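Thioredoxin peroxidase 2 (Plasmodium falciparum, PDB 2C0D) probably reduces hydrogen peroxide and organic hydroperoxides to water and alcohols, serving the malaria parasite as a mitochondrial, thioredoxin-dependent antioxidant enzyme. Local coordinates at residues Cys60-Pro65 and Ile168-Gln173; Glu87-Glu92 and Glu174-Ile179; Tyr102-Trp107 and Leu124-Asn129. All coordinates share one frame; numbering follows the deposited sequence. Where two conformers were deposited one is given.

Interaction 1 of 3, residues Cys60-Pro65 and Ile168-Gln173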
# COMPACT_ATOMS: atom_id res chain seq x y z
N CYS B 60 -7.51 11.71 1.93
CA CYS B 60 -6.38 10.99 1.34
C CYS B 60 -5.14 11.74 1.83
O CYS B 60 -4.98 12.92 1.51
CB CYS B 60 -6.48 10.98 -0.19
SG CYS B 60 -5.05 10.28 -0.97
N LEU B 61 -4.33 11.10 2.66
CA LEU B 61 -3.10 11.73 3.15
C LEU B 61 -1.96 11.32 2.22
O LEU B 61 -1.67 10.12 2.08
CB LEU B 61 -2.75 11.27 4.56
CG LEU B 61 -3.87 11.39 5.59
CD1 LEU B 61 -3.37 11.02 6.99
CD2 LEU B 61 -4.52 12.81 5.55
N LEU B 62 -1.28 12.29 1.63
CA LEU B 62 -0.22 12.02 0.68
C LEU B 62 1.08 12.56 1.28
O LEU B 62 1.32 13.78 1.25
CB LEU B 62 -0.55 12.72 -0.65
CG LEU B 62 0.39 12.54 -1.85
CD1 LEU B 62 0.27 11.15 -2.46
CD2 LEU B 62 0.06 13.61 -2.90
N PHE B 63 1.92 11.67 1.82
CA PHE B 63 3.20 12.10 2.41
C PHE B 63 4.31 12.09 1.36
O PHE B 63 4.33 11.24 0.43
CB PHE B 63 3.63 11.11 3.50
CG PHE B 63 2.78 11.17 4.75
CD1 PHE B 63 3.20 11.95 5.85
CD2 PHE B 63 1.62 10.42 4.84
CE1 PHE B 63 2.44 11.98 7.01
CE2 PHE B 63 0.86 10.42 6.02
CZ PHE B 63 1.28 11.19 7.11
N TYR B 64 5.26 13.02 1.48
CA TYR B 64 6.37 13.04 0.50
C TYR B 64 7.56 13.78 1.09
O TYR B 64 7.39 14.55 2.08
CB TYR B 64 5.94 13.71 -0.83
CG TYR B 64 5.37 15.07 -0.58
CD1 TYR B 64 6.20 16.21 -0.43
CD2 TYR B 64 3.98 15.22 -0.40
CE1 TYR B 64 5.65 17.46 -0.12
CE2 TYR B 64 3.43 16.46 -0.09
CZ TYR B 64 4.25 17.56 0.05
OH TYR B 64 3.62 18.75 0.37
N PRO B 65 8.77 13.51 0.55
CA PRO B 65 10.01 14.22 0.88
C PRO B 65 10.23 15.45 -0.02
O PRO B 65 9.80 15.45 -1.19
CB PRO B 65 11.08 13.15 0.59
CG PRO B 65 10.55 12.46 -0.64
CD PRO B 65 9.02 12.35 -0.33
N ILE B 168 9.90 6.31 -6.45
CA ILE B 168 8.79 6.05 -7.37
C ILE B 168 7.55 6.86 -7.01
O ILE B 168 6.98 6.66 -5.93
CB ILE B 168 8.44 4.53 -7.37
CG1 ILE B 168 9.70 3.71 -7.64
CG2 ILE B 168 7.30 4.23 -8.37
CD1 ILE B 168 9.51 2.19 -7.69
N GLY B 169 7.12 7.74 -7.92
CA GLY B 169 5.92 8.56 -7.75
C GLY B 169 4.61 7.74 -7.75
O GLY B 169 4.57 6.60 -8.24
N ARG B 170 3.56 8.31 -7.18
CA ARG B 170 2.29 7.60 -7.04
C ARG B 170 1.46 7.78 -8.32
O ARG B 170 1.59 8.81 -8.99
CB ARG B 170 1.54 8.04 -5.76
CG ARG B 170 2.21 7.51 -4.46
CD ARG B 170 3.23 8.56 -3.87
NE ARG B 170 2.91 8.67 -2.47
CZ ARG B 170 3.16 9.71 -1.73
NH1 ARG B 170 3.80 10.77 -2.22
NH2 ARG B 170 2.77 9.65 -0.48
N ASN B 171 0.65 6.77 -8.67
CA ASN B 171 -0.20 6.81 -9.86
C ASN B 171 -1.60 7.21 -9.44
O ASN B 171 -2.29 6.47 -8.71
CB ASN B 171 -0.23 5.45 -10.55
CG ASN B 171 -1.12 5.44 -11.79
OD1 ASN B 171 -2.31 5.24 -11.70
ND2 ASN B 171 -0.51 5.65 -12.96
N VAL B 172 -2.00 8.41 -9.84
CA VAL B 172 -3.25 9.00 -9.35
C VAL B 172 -4.48 8.16 -9.76
O VAL B 172 -5.44 8.05 -8.99
CB VAL B 172 -3.40 10.50 -9.78
CG1 VAL B 172 -3.52 10.63 -11.30
CG2 VAL B 172 -4.60 11.14 -9.07
N GLN B 173 -4.44 7.58 -10.96
CA GLN B 173 -5.57 6.73 -11.42
C GLN B 173 -5.72 5.52 -10.52
O GLN B 173 -6.86 5.14 -10.20
CB GLN B 173 -5.41 6.33 -12.89
CG GLN B 173 -5.60 7.50 -13.85
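R170 carries this contact, reaching from the turn before helix 172-188 to L62, F63 and Y64 of segment 60-65. Ahead of it, I168 O accepts a hydrogen bond from N164 ND2, and the I168 side chain packs on S181 of the second subunit. R170 itself leaves the turn with CG beside its backbone N (chi1 -72°), then bends at chi2 and chi3 to bring the guanidinium alongside the strand. L62 CD1 lies squarely over one face of that flat group, 3.3 Å from R170 CZ; a leucine methyl suits a guanidinium face, which accepts apolar cover. At the edge sits F63 O, within hydrogen-bonding range of R170 NH1 and NH2, but this oxygen and NH2 are each modelled too close to another atom, so these bonds are doubtful. Y64 CB approaches the same edge, 3.9 Å from R170 NH1. N171 then caps the following helix, its OD1 taking the N-H of E174. The firmer polar partner of R170 is E75, which makes a salt bridge with NH1. A charge brought into a buried setting is thus probably offset by the carboxylate, an arrangement consistent with the Glu-Arg network beside the reactive cysteine of peroxiredoxins.

Interaction 2 of 3, residues Glu87-Glu92 and Glu174-Ile179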
# COMPACT_ATOMS: atom_id res chain seq x y z
N GLU B 87 -12.67 15.61 -5.47
CA GLU B 87 -13.85 16.35 -5.05
C GLU B 87 -15.16 15.62 -5.36
O GLU B 87 -16.07 15.56 -4.49
CB GLU B 87 -13.84 17.74 -5.69
CG GLU B 87 -12.72 18.62 -5.13
CD GLU B 87 -12.83 20.06 -5.60
OE1 GLU B 87 -13.97 20.51 -5.85
OE2 GLU B 87 -11.77 20.73 -5.68
N ASN B 88 -15.25 15.01 -6.54
CA ASN B 88 -16.46 14.27 -6.95
C ASN B 88 -16.73 13.09 -6.02
O ASN B 88 -17.87 12.70 -5.82
CB ASN B 88 -16.32 13.74 -8.37
CG ASN B 88 -16.32 14.86 -9.43
OD1 ASN B 88 -16.78 15.97 -9.17
ND2 ASN B 88 -15.77 14.56 -10.60
N LYS B 89 -15.66 12.54 -5.45
CA LYS B 89 -15.78 11.42 -4.53
C LYS B 89 -15.85 11.82 -3.04
O LYS B 89 -15.84 10.94 -2.16
CB LYS B 89 -14.61 10.44 -4.78
CG LYS B 89 -14.61 9.90 -6.20
CD LYS B 89 -13.37 9.03 -6.47
CE LYS B 89 -13.07 8.90 -7.96
NZ LYS B 89 -14.15 8.17 -8.71
N ASN B 90 -15.97 13.13 -2.77
CA ASN B 90 -16.05 13.64 -1.41
C ASN B 90 -14.78 13.28 -0.61
O ASN B 90 -14.88 12.86 0.54
CB ASN B 90 -17.29 13.09 -0.69
CG ASN B 90 -17.66 13.92 0.52
OD1 ASN B 90 -17.28 15.10 0.62
ND2 ASN B 90 -18.39 13.30 1.46
N VAL B 91 -13.62 13.44 -1.24
CA VAL B 91 -12.33 13.16 -0.60
C VAL B 91 -11.53 14.46 -0.46
O VAL B 91 -11.30 15.15 -1.47
CB VAL B 91 -11.47 12.15 -1.43
CG1 VAL B 91 -10.10 11.89 -0.70
CG2 VAL B 91 -12.24 10.85 -1.64
N GLU B 92 -11.12 14.76 0.77
CA GLU B 92 -10.16 15.85 1.00
C GLU B 92 -8.72 15.33 0.77
O GLU B 92 -8.28 14.42 1.51
CB GLU B 92 -10.31 16.37 2.44
CG GLU B 92 -9.43 17.63 2.72
CD GLU B 92 -10.04 18.96 2.29
OE1 GLU B 92 -11.27 19.01 1.97
OE2 GLU B 92 -9.30 20.00 2.30
N GLU B 174 -4.60 4.92 -10.10
CA GLU B 174 -4.64 3.79 -9.14
C GLU B 174 -5.24 4.20 -7.80
O GLU B 174 -6.03 3.46 -7.22
CB GLU B 174 -3.25 3.18 -8.88
CG GLU B 174 -2.67 2.45 -10.08
N VAL B 175 -4.87 5.39 -7.31
CA VAL B 175 -5.40 5.90 -6.04
C VAL B 175 -6.90 6.11 -6.10
O VAL B 175 -7.65 5.73 -5.18
CB VAL B 175 -4.65 7.20 -5.63
CG1 VAL B 175 -5.28 7.86 -4.41
CG2 VAL B 175 -3.22 6.82 -5.36
N LEU B 176 -7.36 6.66 -7.23
CA LEU B 176 -8.78 6.92 -7.39
C LEU B 176 -9.57 5.60 -7.46
O LEU B 176 -10.65 5.52 -6.91
CB LEU B 176 -9.04 7.80 -8.62
CG LEU B 176 -8.59 9.27 -8.38
CD1 LEU B 176 -8.50 10.02 -9.75
CD2 LEU B 176 -9.50 9.97 -7.44
N ARG B 177 -9.01 4.57 -8.11
CA ARG B 177 -9.67 3.24 -8.11
C ARG B 177 -9.77 2.60 -6.72
O ARG B 177 -10.80 1.98 -6.35
CB ARG B 177 -8.94 2.29 -9.06
CG ARG B 177 -9.16 2.68 -10.52
N THR B 178 -8.69 2.75 -5.96
CA THR B 178 -8.66 2.34 -4.55
C THR B 178 -9.77 3.04 -3.74
O THR B 178 -10.52 2.40 -2.97
CB THR B 178 -7.27 2.62 -3.95
OG1 THR B 178 -6.30 1.79 -4.63
CG2 THR B 178 -7.25 2.29 -2.47
N ILE B 179 -9.86 4.36 -3.90
CA ILE B 179 -10.93 5.11 -3.26
C ILE B 179 -12.31 4.58 -3.70
O ILE B 179 -13.17 4.33 -2.84
CB ILE B 179 -10.80 6.62 -3.54
CG1 ILE B 179 -9.55 7.15 -2.79
CG2 ILE B 179 -12.07 7.36 -3.10
CD1 ILE B 179 -9.08 8.57 -3.26
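V91 and I179 point at each other tip to tip, V91 CG2 meeting I179 CG2 at 3.8 Å, and K89 runs across the same helix face beside them. Branched residues suit this spot because a methyl close to the backbone fills the space without a long, flexible chain. In I179 the touching branch, CG2, is the one opposite the backbone N, since CG1 takes the place beside that N (chi1 -69°). K89 lies differently. Its aliphatic part passes I179 obliquely, with K89 CD 4.0 Å from I179 CG2, and then meets L176 at about a right angle, K89 CE resting 3.8 Å from L176 CD2. A lysine serves here because its methylenes can join an apolar patch while its ammonium goes elsewhere: the chain bends at its last torsion (chi4 -65°), and NZ forms a salt bridge with D180, the residue following I179.

In the thioredoxin-like fold of peroxiredoxins, helix 172-188 packs against the central sheet, and here it also meets the junction between helix 83-88 and strand 91-97. That junction is a Schellman motif. N90, at positive phi, is its C-prime residue, a backbone conformation asparagine tolerates well; N90 N bonds to E87 O at 3.0 Å, and V91 N to F86 O. The abrupt end of the helix turns the chain straight into the strand, leaving K89 and V91 both directed at helix 172-188. F86 lies against V91, L176 and I179 alike, and V91 also touches Y58 and C60 of the neighbouring strand, while I179 packs on I151 of strand 144-152.

Interaction 3 of 3, residues Tyr102-Trp107 and Leu124-Asn129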
# COMPACT_ATOMS: atom_id res chain seq x y z
N TYR B 102 6.52 28.19 4.76
CA TYR B 102 7.31 28.98 3.78
C TYR B 102 7.81 28.06 2.66
O TYR B 102 7.68 28.38 1.48
CB TYR B 102 8.54 29.63 4.44
CG TYR B 102 9.32 30.38 3.43
CD1 TYR B 102 8.98 31.72 3.15
CD2 TYR B 102 10.36 29.78 2.73
CE1 TYR B 102 9.69 32.45 2.18
CE2 TYR B 102 11.09 30.50 1.75
CZ TYR B 102 10.72 31.82 1.49
OH TYR B 102 11.40 32.53 0.54
N SER B 103 8.37 26.90 3.03
CA SER B 103 8.90 25.96 2.03
C SER B 103 7.80 25.52 1.02
O SER B 103 8.07 25.45 -0.18
CB SER B 103 9.50 24.72 2.73
OG SER B 103 10.74 25.08 3.39
N HIS B 104 6.60 25.22 1.52
CA HIS B 104 5.48 24.87 0.61
C HIS B 104 5.07 26.02 -0.31
O HIS B 104 4.86 25.80 -1.49
CB HIS B 104 4.28 24.42 1.41
CG HIS B 104 4.48 23.06 2.03
ND1 HIS B 104 5.17 22.04 1.41
CD2 HIS B 104 4.04 22.55 3.20
CE1 HIS B 104 5.16 20.96 2.18
NE2 HIS B 104 4.47 21.25 3.27
N LEU B 105 4.98 27.22 0.25
CA LEU B 105 4.62 28.39 -0.56
C LEU B 105 5.68 28.57 -1.68
O LEU B 105 5.33 28.82 -2.82
CB LEU B 105 4.53 29.64 0.31
CG LEU B 105 4.22 30.92 -0.51
CD1 LEU B 105 2.89 30.75 -1.29
CD2 LEU B 105 4.23 32.09 0.50
N ALA B 106 6.96 28.48 -1.33
CA ALA B 106 8.05 28.60 -2.31
C ALA B 106 7.92 27.54 -3.43
O ALA B 106 8.15 27.83 -4.61
CB ALA B 106 9.38 28.46 -1.62
N TRP B 107 7.51 26.32 -3.06
CA TRP B 107 7.36 25.24 -4.05
C TRP B 107 6.19 25.54 -5.00
O TRP B 107 6.27 25.29 -6.23
CB TRP B 107 7.13 23.92 -3.32
CG TRP B 107 7.53 22.69 -4.12
CD1 TRP B 107 8.45 22.60 -5.14
CD2 TRP B 107 7.07 21.37 -3.87
NE1 TRP B 107 8.57 21.28 -5.54
CE2 TRP B 107 7.73 20.51 -4.78
CE3 TRP B 107 6.15 20.83 -2.97
CZ2 TRP B 107 7.48 19.12 -4.82
CZ3 TRP B 107 5.88 19.42 -3.03
CH2 TRP B 107 6.57 18.61 -3.94
N LEU B 124 -1.59 21.82 1.63
CA LEU B 124 -0.29 21.25 1.95
C LEU B 124 -0.02 21.49 3.45
O LEU B 124 -0.08 22.63 3.94
CB LEU B 124 0.82 21.90 1.10
CG LEU B 124 0.67 21.76 -0.44
CD1 LEU B 124 1.85 22.51 -1.08
CD2 LEU B 124 0.74 20.30 -0.86
N VAL B 125 0.23 20.41 4.17
CA VAL B 125 0.32 20.47 5.62
C VAL B 125 1.77 20.39 6.03
O VAL B 125 2.55 19.55 5.55
CB VAL B 125 -0.37 19.23 6.24
CG1 VAL B 125 -0.28 19.27 7.79
CG2 VAL B 125 -1.81 19.21 5.80
N SER B 126 2.12 21.24 7.00
CA SER B 126 3.48 21.26 7.54
C SER B 126 3.64 20.43 8.81
O SER B 126 3.20 20.85 9.92
CB SER B 126 3.91 22.71 7.77
OG SER B 126 4.32 23.26 6.54
N ASP B 127 4.27 19.26 8.68
CA ASP B 127 4.53 18.35 9.83
C ASP B 127 5.87 18.76 10.51
O ASP B 127 6.82 17.98 10.57
CB ASP B 127 4.57 16.89 9.35
CG ASP B 127 4.80 15.89 10.48
OD1 ASP B 127 4.49 16.20 11.66
OD2 ASP B 127 5.22 14.75 10.17
N ILE B 128 5.92 20.00 11.02
CA ILE B 128 7.21 20.56 11.40
C ILE B 128 7.77 19.94 12.65
O ILE B 128 9.00 19.95 12.82
CB ILE B 128 7.26 22.09 11.56
CG1 ILE B 128 6.13 22.54 12.49
CG2 ILE B 128 7.45 22.79 10.17
CD1 ILE B 128 6.40 23.93 13.00
N ASN B 129 6.92 19.29 13.47
CA ASN B 129 7.45 18.59 14.65
C ASN B 129 7.64 17.06 14.43
O ASN B 129 8.06 16.35 15.35
CB ASN B 129 6.53 18.82 15.85
CG ASN B 129 6.41 20.28 16.22
OD1 ASN B 129 7.36 21.07 16.06
ND2 ASN B 129 5.22 20.68 16.72
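H104 lays its imidazole over L124, joining the helix and the second strand of a beta-alpha-beta unit made of strand 91-97, helix 101-109 and strand 123-126. The helix runs roughly antiparallel to the strand it leads into, with 151° between the two short segments and 9.1 Å between their axes, as expected when a helix carries the chain back between two parallel neighbouring strands. The tight part of the contact is centred on the H104 ring. L124 CB stands over one face in a CH-pi contact, 4.1 Å from the ring centroid and 19° off its normal, while L124 CD1 follows the side chain back to H104 CB at 4.0 Å. Leucine suits the place because it gives the flat ring an apolar bed. H104 CG lies beside its own backbone N (chi1 -72°), and the ring so placed brings its NE2 edge to the strand backbone, where it donates a weak hydrogen bond to V125 O at 3.4 Å. S126 OG comes to the ring obliquely; in the conformer given, it is hydrogen-bonded to D99 O.

Away from the ring the contact is looser. On the helix, the side chain of Y102 sets out away from the strand and L105 is exposed; on the other segment, I128 and N129 are exposed beyond the strand end. W107 starts toward the strand, but its ring meets that of Y64 instead. On the buried side one polar atom is left over: H104 ND1 has no hydrogen-bond partner anywhere in the model.

All three contacts reach the same sheet. Interactions 1 and 2 share helix 172-188, and their centres are 13 Å apart; they meet directly where C60 N probably hydrogen-bonds to E92 O at 2.8 Å, joining strands 58-63 and 91-97. Interaction 3 is linked to interaction 1 through Y64, whose OH lies 3.2 Å from H104 CE1. The side chain of Y64 is also about 7 Å from that of C72, the predicted peroxidatic cysteine, so interaction 1 is close to the active site while interactions 2 and 3 lie away from it. Those two do not touch: their centres are about 23 Å apart, on opposite sides of the chain's centre.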